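Local coordinates for protein serpin (Taeniopygia guttata, PDB 5HGC) that probably inhibits serine proteases as a member of the serpin family, and binds cortisol, at residues A[99-107]-A[123-132]. Residues are numbered along the deposited sequence; the frame is centred on the assembly and turned at random.
Sequences MMNAIFVTA and YQLEAFTTDF. Unlike the reference sequence in segment 99-107: Ala-107 (reference Glu).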
ATOM      1  N   MET A  99      -0.813  -8.998  -5.254  1.00 33.41           N
ATOM      2  CA  MET A  99      -1.595  -7.778  -5.436  1.00 32.45           C
ATOM      3  C   MET A  99      -2.333  -7.904  -6.734  1.00 32.49           C
ATOM      4  O   MET A  99      -1.788  -8.416  -7.704  1.00 29.02           O
ATOM      5  CB  MET A  99      -0.721  -6.538  -5.428  1.00 32.03           C
ATOM      6  CG  MET A  99       0.391  -6.454  -6.453  1.00 34.19           C
ATOM      7  SD  MET A  99       0.817  -4.703  -6.635  1.00 44.01           S
ATOM      8  CE  MET A  99       2.243  -4.965  -7.656  1.00 38.37           C
ATOM      9  N   MET A 100      -3.581  -7.448  -6.736  1.00 33.01           N
ATOM     10  CA  MET A 100      -4.480  -7.662  -7.872  1.00 31.95           C
ATOM     11  C   MET A 100      -5.252  -6.419  -8.271  1.00 34.13           C
ATOM     12  O   MET A 100      -5.689  -5.636  -7.412  1.00 33.65           O
ATOM     13  CB  MET A 100      -5.421  -8.815  -7.573  1.00 31.00           C
ATOM     14  CG  MET A 100      -4.682 -10.148  -7.460  1.00 35.95           C
ATOM     15  SD  MET A 100      -5.327 -11.486  -6.392  1.00 53.71           S
ATOM     16  CE  MET A 100      -5.385 -10.803  -4.717  1.00 44.37           C
ATOM     17  N   ASN A 101      -5.367  -6.264  -9.592  1.00 36.35           N
ATOM     18  CA  ASN A 101      -6.095  -5.211 -10.313  1.00 37.41           C
ATOM     19  C   ASN A 101      -7.212  -5.859 -11.090  1.00 35.07           C
ATOM     20  O   ASN A 101      -6.982  -6.893 -11.722  1.00 41.44           O
ATOM     21  CB  ASN A 101      -5.188  -4.635 -11.382  1.00 46.25           C
ATOM     22  CG  ASN A 101      -4.108  -3.789 -10.802  1.00 59.35           C
ATOM     23  OD1 ASN A 101      -4.316  -3.132  -9.751  1.00 68.87           O
ATOM     24  ND2 ASN A 101      -2.929  -3.799 -11.449  1.00 52.25           N
ATOM     25  N   ALA A 102      -8.414  -5.296 -11.031  1.00 28.97           N
ATOM     26  CA  ALA A 102      -9.528  -5.758 -11.855  1.00 26.69           C
ATOM     27  C   ALA A 102     -10.342  -4.559 -12.292  1.00 26.47           C
ATOM     28  O   ALA A 102     -10.361  -3.535 -11.593  1.00 22.83           O
ATOM     29  CB  ALA A 102     -10.392  -6.798 -11.159  1.00 23.06           C
ATOM     30  N   ILE A 103     -10.927  -4.681 -13.494  1.00 24.00           N
ATOM     31  CA  ILE A 103     -11.932  -3.761 -13.989  1.00 22.16           C
ATOM     32  C   ILE A 103     -13.266  -4.423 -14.233  1.00 20.65           C
ATOM     33  O   ILE A 103     -13.327  -5.548 -14.694  1.00 22.63           O
ATOM     34  CB  ILE A 103     -11.496  -2.904 -15.188  1.00 22.97           C
ATOM     35  CG1 ILE A 103     -11.135  -3.750 -16.404  1.00 25.53           C
ATOM     36  CG2 ILE A 103     -10.344  -2.034 -14.779  1.00 23.23           C
ATOM     37  CD1 ILE A 103     -10.963  -2.985 -17.718  1.00 27.35           C
ATOM     38  N   PHE A 104     -14.325  -3.724 -13.848  1.00 20.45           N
ATOM     39  CA  PHE A 104     -15.693  -4.158 -14.077  1.00 22.11           C
ATOM     40  C   PHE A 104     -16.335  -3.107 -14.973  1.00 23.47           C
ATOM     41  O   PHE A 104     -16.477  -1.933 -14.559  1.00 23.97           O
ATOM     42  CB  PHE A 104     -16.398  -4.347 -12.737  1.00 20.58           C
ATOM     43  CG  PHE A 104     -15.750  -5.389 -11.890  1.00 21.05           C
ATOM     44  CD1 PHE A 104     -14.669  -5.044 -10.997  1.00 20.95           C
ATOM     45  CD2 PHE A 104     -16.170  -6.751 -11.976  1.00 20.02           C
ATOM     46  CE1 PHE A 104     -14.053  -6.051 -10.211  1.00 19.21           C
ATOM     47  CE2 PHE A 104     -15.573  -7.746 -11.175  1.00 18.75           C
ATOM     48  CZ  PHE A 104     -14.510  -7.393 -10.302  1.00 20.68           C
ATOM     49  N   VAL A 105     -16.592  -3.483 -16.228  1.00 22.94           N
ATOM     50  CA  VAL A 105     -17.001  -2.497 -17.258  1.00 26.47           C
ATOM     51  C   VAL A 105     -18.449  -2.826 -17.622  1.00 31.70           C
ATOM     52  O   VAL A 105     -18.823  -4.025 -17.739  1.00 32.55           O
ATOM     53  CB  VAL A 105     -16.108  -2.513 -18.534  1.00 25.86           C
ATOM     54  CG1 VAL A 105     -16.483  -1.395 -19.548  1.00 26.63           C
ATOM     55  CG2 VAL A 105     -14.651  -2.313 -18.154  1.00 26.08           C
ATOM     56  N   THR A 106     -19.276  -1.782 -17.771  1.00 31.44           N
ATOM     57  CA  THR A 106     -20.658  -1.977 -18.219  1.00 30.67           C
ATOM     58  C   THR A 106     -20.725  -2.810 -19.497  1.00 31.00           C
ATOM     59  O   THR A 106     -19.946  -2.588 -20.444  1.00 33.99           O
ATOM     60  CB  THR A 106     -21.404  -0.661 -18.422  1.00 30.55           C
ATOM     61  OG1 THR A 106     -22.628  -0.941 -19.091  1.00 33.53           O
ATOM     62  CG2 THR A 106     -20.611   0.326 -19.248  1.00 33.11           C
ATOM     63  N   ALA A 107     -21.621  -3.792 -19.489  1.00 28.05           N
ATOM     64  CA  ALA A 107     -21.948  -4.577 -20.678  1.00 27.89           C
ATOM     65  C   ALA A 107     -22.307  -3.699 -21.897  1.00 26.33           C
ATOM     66  O   ALA A 107     -22.118  -4.105 -23.034  1.00 25.30           O
ATOM     67  CB  ALA A 107     -23.049  -5.580 -20.353  1.00 25.86           C
ATOM     68  N   TYR A 123       0.196  -6.248 -16.711  1.00 23.27           N
ATOM     69  CA  TYR A 123      -0.337  -5.849 -15.427  1.00 21.26           C
ATOM     70  C   TYR A 123      -1.160  -6.955 -14.869  1.00 23.13           C
ATOM     71  O   TYR A 123      -1.822  -6.765 -13.863  1.00 21.70           O
ATOM     72  CB  TYR A 123      -1.176  -4.577 -15.540  1.00 20.96           C
ATOM     73  CG  TYR A 123      -0.349  -3.325 -15.761  1.00 25.41           C
ATOM     74  CD1 TYR A 123       0.348  -2.726 -14.693  1.00 29.06           C
ATOM     75  CD2 TYR A 123      -0.236  -2.743 -17.021  1.00 23.76           C
ATOM     76  CE1 TYR A 123       1.156  -1.600 -14.891  1.00 30.02           C
ATOM     77  CE2 TYR A 123       0.537  -1.610 -17.226  1.00 27.26           C
ATOM     78  CZ  TYR A 123       1.256  -1.049 -16.167  1.00 29.96           C
ATOM     79  OH  TYR A 123       2.025   0.082 -16.349  1.00 30.37           O
ATOM     80  N   GLN A 124      -1.157  -8.124 -15.512  1.00 24.98           N
ATOM     81  CA  GLN A 124      -2.038  -9.232 -15.061  1.00 27.34           C
ATOM     82  C   GLN A 124      -3.526  -8.806 -14.838  1.00 26.84           C
ATOM     83  O   GLN A 124      -4.173  -9.317 -13.940  1.00 30.42           O
ATOM     84  CB  GLN A 124      -1.504  -9.928 -13.792  1.00 29.34           C
ATOM     85  CG  GLN A 124       0.028 -10.101 -13.603  1.00 42.50           C
ATOM     86  CD  GLN A 124       0.420 -10.563 -12.147  1.00 53.11           C
ATOM     87  OE1 GLN A 124      -0.276 -10.251 -11.139  1.00 49.73           O
ATOM     88  NE2 GLN A 124       1.542 -11.299 -12.038  1.00 52.62           N
ATOM     89  N   LEU A 125      -4.050  -7.862 -15.614  1.00 24.71           N
ATOM     90  CA  LEU A 125      -5.447  -7.440 -15.491  1.00 24.44           C
ATOM     91  C   LEU A 125      -6.452  -8.557 -15.781  1.00 25.43           C
ATOM     92  O   LEU A 125      -6.364  -9.301 -16.815  1.00 22.35           O
ATOM     93  CB  LEU A 125      -5.757  -6.263 -16.420  1.00 23.86           C
ATOM     94  CG  LEU A 125      -7.267  -5.939 -16.551  1.00 25.85           C
ATOM     95  CD1 LEU A 125      -7.786  -5.324 -15.264  1.00 24.15           C
ATOM     96  CD2 LEU A 125      -7.589  -5.009 -17.728  1.00 26.31           C
ATOM     97  N   GLU A 126      -7.421  -8.655 -14.869  1.00 24.44           N
ATOM     98  CA  GLU A 126      -8.667  -9.392 -15.168  1.00 25.29           C
ATOM     99  C   GLU A 126      -9.743  -8.369 -15.383  1.00 23.51           C
ATOM    100  O   GLU A 126      -9.923  -7.509 -14.507  1.00 23.98           O
ATOM    101  CB  GLU A 126      -9.098 -10.320 -14.028  1.00 24.97           C
ATOM    102  CG  GLU A 126      -8.055 -11.389 -13.793  1.00 29.81           C
ATOM    103  CD  GLU A 126      -8.436 -12.453 -12.782  1.00 35.49           C
ATOM    104  OE1 GLU A 126      -9.279 -12.231 -11.886  1.00 38.37           O
ATOM    105  OE2 GLU A 126      -7.884 -13.560 -12.896  1.00 39.85           O
ATOM    106  N   ALA A 127     -10.451  -8.460 -16.517  1.00 20.60           N
ATOM    107  CA  ALA A 127     -11.545  -7.527 -16.845  1.00 19.29           C
ATOM    108  C   ALA A 127     -12.863  -8.285 -16.958  1.00 20.48           C
ATOM    109  O   ALA A 127     -12.892  -9.406 -17.486  1.00 19.21           O
ATOM    110  CB  ALA A 127     -11.234  -6.850 -18.164  1.00 17.92           C
ATOM    111  N   PHE A 128     -13.944  -7.686 -16.460  1.00 21.85           N
ATOM    112  CA  PHE A 128     -15.292  -8.351 -16.387  1.00 26.37           C
ATOM    113  C   PHE A 128     -16.368  -7.440 -16.964  1.00 28.40           C
ATOM    114  O   PHE A 128     -16.414  -6.238 -16.646  1.00 27.25           O
ATOM    115  CB  PHE A 128     -15.693  -8.698 -14.959  1.00 22.95           C
ATOM    116  CG  PHE A 128     -14.734  -9.638 -14.286  1.00 24.38           C
ATOM    117  CD1 PHE A 128     -13.550  -9.158 -13.671  1.00 22.54           C
ATOM    118  CD2 PHE A 128     -14.983 -11.014 -14.273  1.00 24.57           C
ATOM    119  CE1 PHE A 128     -12.646 -10.030 -13.084  1.00 23.19           C
ATOM    120  CE2 PHE A 128     -14.070 -11.904 -13.665  1.00 25.52           C
ATOM    121  CZ  PHE A 128     -12.898 -11.415 -13.072  1.00 24.98           C
ATOM    122  N   THR A 129     -17.183  -8.012 -17.852  1.00 29.92           N
ATOM    123  CA  THR A 129     -18.399  -7.370 -18.366  1.00 32.51           C
ATOM    124  C   THR A 129     -19.380  -7.452 -17.216  1.00 34.66           C
ATOM    125  O   THR A 129     -19.607  -8.537 -16.603  1.00 38.66           O
ATOM    126  CB  THR A 129     -19.019  -8.156 -19.536  1.00 35.35           C
ATOM    127  OG1 THR A 129     -18.002  -8.630 -20.411  1.00 36.54           O
ATOM    128  CG2 THR A 129     -19.847  -7.237 -20.319  1.00 37.65           C
ATOM    129  N   THR A 130     -19.952  -6.323 -16.878  1.00 34.26           N
ATOM    130  CA  THR A 130     -20.760  -6.281 -15.671  1.00 38.19           C
ATOM    131  C   THR A 130     -22.065  -5.567 -15.980  1.00 39.10           C
ATOM    132  O   THR A 130     -22.062  -4.468 -16.554  1.00 37.11           O
ATOM    133  CB  THR A 130     -20.009  -5.549 -14.542  1.00 37.53           C
ATOM    134  OG1 THR A 130     -18.795  -6.235 -14.280  1.00 40.97           O
ATOM    135  CG2 THR A 130     -20.817  -5.499 -13.265  1.00 38.63           C
ATOM    136  N   ASP A 131     -23.158  -6.207 -15.578  1.00 40.49           N
ATOM    137  CA  ASP A 131     -24.484  -5.614 -15.650  1.00 42.28           C
ATOM    138  C   ASP A 131     -24.774  -4.840 -14.367  1.00 37.54           C
ATOM    139  O   ASP A 131     -25.289  -5.408 -13.387  1.00 32.37           O
ATOM    140  CB  ASP A 131     -25.526  -6.718 -15.855  1.00 52.60           C
ATOM    141  CG  ASP A 131     -26.911  -6.174 -16.262  1.00 68.73           C
ATOM    142  OD1 ASP A 131     -27.136  -4.931 -16.388  1.00 67.11           O
ATOM    143  OD2 ASP A 131     -27.791  -7.034 -16.458  1.00 80.12           O
ATOM    144  N   PHE A 132     -24.417  -3.555 -14.370  1.00 36.10           N
ATOM    145  CA  PHE A 132     -24.648  -2.675 -13.224  1.00 38.13           C
ATOM    146  C   PHE A 132     -26.150  -2.312 -12.954  1.00 47.30           C
ATOM    147  O   PHE A 132     -26.473  -1.744 -11.895  1.00 55.65           O
ATOM    148  CB  PHE A 132     -23.823  -1.410 -13.384  1.00 34.91           C
ATOM    149  CG  PHE A 132     -22.342  -1.614 -13.263  1.00 34.56           C
ATOM    150  CD1 PHE A 132     -21.742  -1.886 -12.018  1.00 36.11           C
ATOM    151  CD2 PHE A 132     -21.511  -1.477 -14.386  1.00 32.62           C
ATOM    152  CE1 PHE A 132     -20.351  -2.025 -11.904  1.00 32.38           C
ATOM    153  CE2 PHE A 132     -20.115  -1.647 -14.285  1.00 30.22           C
ATOM    154  CZ  PHE A 132     -19.544  -1.923 -13.048  1.00 30.13           C
TER
HETATM  155  O   HOH W   1      -4.995  -8.805 -10.777  1.00 38.71           O
HETATM  156  O   HOH W   2     -24.011  -1.626 -17.047  1.00 32.79           O
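The rings of Phe-104 and Phe-128 run alongside each other with planes within 14°, offset enough that little of one covers the other; CE2 of Phe-104 reaches CD1 of Phe-128 at 3.5 Å. Both have CG turned away from the carbonyl carbon (chi1 near -60°), which gives the two neighbours the same lean. At the edge of Phe-104, in its plane, sits OG1 of Thr-130, 3.4 Å from CB of Phe-104; the edge of Phe-128 meets Ile-103 O and the methyl of Ala-102. Phe-132 has Thr-130 CG2 over the centre of one face, 3.7 Å above the plane, while its edge meets Phe-104 O and Thr-106 N. With a leucine at Phe-104 the near-parallel partner is gone, and Phe-128, still met edge-to-face by Tyr-145 of helix 135-149, would probably be less firmly held on this side. The other face of the strand pair carries Ile-103, whose CG1 stands 3.6 Å from CB of Ala-127 and whose side chain crosses that of Leu-125 at about a right angle; helix 113-123 packs here through Phe-115.

Five backbone bonds join the strands in parallel register from Ala-102 beside Glu-126 to Thr-106 beside Thr-130. Ile-103 donates to Glu-126 O and accepts from Phe-128 N; Val-105 accepts from Thr-130 N, and its own N to Phe-128 O is nearly straight, 2.8 Å long at 171°. Last, Ala-107 N approaches Thr-130 O from above the carbonyl plane, at 3.0 Å. Strand 100-106 bonds on its other side to strand 167-176. Strand 100-106, helix 113-123 and strand 126-130 thus form a beta-alpha-beta unit, with strand 126-130 the edge strand of the serpin's central sheet A.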